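Local coordinates for protein L-methionine gamma-lyase (Fusobacterium nucleatum subsp. nucleatum, PDB 6LXU) that belongs to the Cys/Met metabolism family of pyridoxal-phosphate-dependent enzymes and assembles from four copies of its chain, at residues Ala92-Leu97 against Asp242-Val247. Residues are numbered along the deposited sequence; the frame is centred on the assembly and turned at random.
Sequences AISSTL and DMTGAV
Ser95 and Thr244 mark the closest backbone approach, their CA atoms 6.0 Å apart, where the middle of helix 89-100 meets the C-terminal end of helix 229-244. Residues 242-244 form a wider pi-type turn; Gly245 then leaves helical geometry with positive phi (56°), and Ala246 centres an inverse gamma turn. Segment 92-97 is regular helix, with Thr96 N bonded to Ala92 O and Leu97 N to Ile93 O.

Three hydroxyl-bearing side chains carry the contact. Ser95 OG lies 2.8 Å from Thr244 OG1, within hydrogen-bonding distance. The methyl of Thr244 fits beside both serine hydroxyls: CG2 is 3.4 Å from Ser95 OG and 3.5 Å from Ser94 OG. A chi1 of 70° explains this double use, placing OG1 between the backbone N and the carbonyl carbon while CG2 sits anti to the latter. Both serines also bond back into their own helix, Ser94 OG to Met90 O and Ser95 OG to Gly91 O, which satisfies these buried hydroxyls locally.

Thr244 OG1 also accepts from Ala246 N at 3.2 Å, with an N-H...O angle of 153°, closing an ST turn over Gly245. The contact lies in a subunit interface: Ser94 packs on Met243 of the second subunit, whose Trp98 NE1 bonds to Met243 O of this chain. Ile93 and Thr96 touch Val207 on strand 205-209, Thr96 and Leu97 Ile185 on strand 183-187. The arrangement is thus an ST turn at a helix terminus, docked through a Ser-Thr hydroxyl pair onto a helix that packs on the seven-stranded sheet of this PLP-dependent fold.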
loop_
_atom_site.group_PDB
_atom_site.type_symbol
_atom_site.label_atom_id
_atom_site.label_comp_id
_atom_site.label_asym_id
_atom_site.label_seq_id
_atom_site.Cartn_x
_atom_site.Cartn_y
_atom_site.Cartn_z
ATOM N N ALA A 92 -7.184 15.299 -14.877
ATOM C CA ALA A 92 -7.318 14.937 -16.286
ATOM C C ALA A 92 -7.909 16.089 -17.092
ATOM O O ALA A 92 -7.397 16.434 -18.170
ATOM C CB ALA A 92 -8.178 13.689 -16.417
ATOM N N ILE A 93 -8.984 16.676 -16.573
ATOM C CA ILE A 93 -9.689 17.766 -17.260
ATOM C C ILE A 93 -8.809 19.007 -17.392
ATOM O O ILE A 93 -8.624 19.543 -18.509
ATOM C CB ILE A 93 -11.010 18.073 -16.532
ATOM C CG1 ILE A 93 -11.995 16.904 -16.723
ATOM C CG2 ILE A 93 -11.655 19.373 -17.013
ATOM C CD1 ILE A 93 -13.092 16.872 -15.675
ATOM N N SER A 94 -8.236 19.458 -16.276
ATOM C CA SER A 94 -7.406 20.660 -16.290
ATOM C C SER A 94 -6.135 20.460 -17.103
ATOM O O SER A 94 -5.746 21.343 -17.876
ATOM C CB SER A 94 -7.094 21.155 -14.872
ATOM O OG SER A 94 -6.346 20.209 -14.131
ATOM N N SER A 95 -5.463 19.319 -16.960
ATOM C CA SER A 95 -4.247 19.095 -17.728
ATOM C C SER A 95 -4.527 19.193 -19.221
ATOM O O SER A 95 -3.737 19.751 -19.979
ATOM C CB SER A 95 -3.644 17.732 -17.459
ATOM O OG SER A 95 -3.187 17.585 -16.114
ATOM N N THR A 96 -5.656 18.631 -19.636
ATOM C CA THR A 96 -6.075 18.695 -21.037
ATOM C C THR A 96 -6.332 20.138 -21.473
ATOM O O THR A 96 -5.793 20.588 -22.495
ATOM C CB THR A 96 -7.323 17.818 -21.258
ATOM O OG1 THR A 96 -6.990 16.453 -20.975
ATOM C CG2 THR A 96 -7.803 17.915 -22.696
ATOM N N LEU A 97 -7.127 20.862 -20.712
ATOM C CA LEU A 97 -7.498 22.225 -21.094
ATOM C C LEU A 97 -6.311 23.179 -21.106
ATOM O O LEU A 97 -6.176 23.993 -22.040
ATOM C CB LEU A 97 -8.625 22.736 -20.204
ATOM C CG LEU A 97 -9.961 21.997 -20.393
ATOM C CD1 LEU A 97 -10.951 22.416 -19.333
ATOM C CD2 LEU A 97 -10.556 22.221 -21.774
ATOM N N ASP A 242 4.092 20.101 -16.352
ATOM C CA ASP A 242 4.389 21.458 -15.897
ATOM C C ASP A 242 3.191 22.231 -15.374
ATOM O O ASP A 242 3.379 23.065 -14.478
ATOM C CB ASP A 242 4.992 22.288 -17.048
ATOM C CG ASP A 242 6.299 21.732 -17.609
ATOM O OD1 ASP A 242 7.015 21.041 -16.890
ATOM O OD2 ASP A 242 6.612 22.056 -18.778
ATOM N N MET A 243 2.000 22.034 -15.925
ATOM C CA MET A 243 0.929 22.965 -15.614
ATOM C C MET A 243 -0.047 22.506 -14.544
ATOM O O MET A 243 -0.741 23.334 -13.971
ATOM C CB MET A 243 0.220 23.353 -16.887
ATOM C CG MET A 243 1.207 23.862 -17.926
ATOM S SD MET A 243 0.454 24.511 -19.414
ATOM C CE MET A 243 -0.276 26.039 -18.828
ATOM N N THR A 244 -0.076 21.203 -14.245
ATOM C CA THR A 244 -0.844 20.705 -13.116
ATOM C C THR A 244 -0.019 19.849 -12.166
ATOM O O THR A 244 -0.317 19.818 -10.975
ATOM C CB THR A 244 -2.052 19.878 -13.554
ATOM O OG1 THR A 244 -1.588 18.637 -14.100
ATOM C CG2 THR A 244 -2.920 20.621 -14.564
ATOM N N GLY A 245 0.956 19.100 -12.669
ATOM C CA GLY A 245 1.651 18.164 -11.810
ATOM C C GLY A 245 0.737 17.162 -11.120
ATOM O O GLY A 245 1.064 16.688 -10.035
ATOM N N ALA A 246 -0.388 16.813 -11.740
ATOM C CA ALA A 246 -1.357 15.901 -11.123
ATOM C C ALA A 246 -0.938 14.443 -11.352
ATOM O O ALA A 246 -1.595 13.689 -12.066
ATOM C CB ALA A 246 -2.739 16.182 -11.665
ATOM N N VAL A 247 0.151 14.056 -10.689
ATOM C CA VAL A 247 0.795 12.770 -10.908
ATOM C C VAL A 247 0.150 11.694 -10.064
ATOM O O VAL A 247 0.139 11.775 -8.835
ATOM C CB VAL A 247 2.295 12.843 -10.577
ATOM C CG1 VAL A 247 2.976 11.502 -10.783
ATOM C CG2 VAL A 247 2.981 13.899 -11.435
#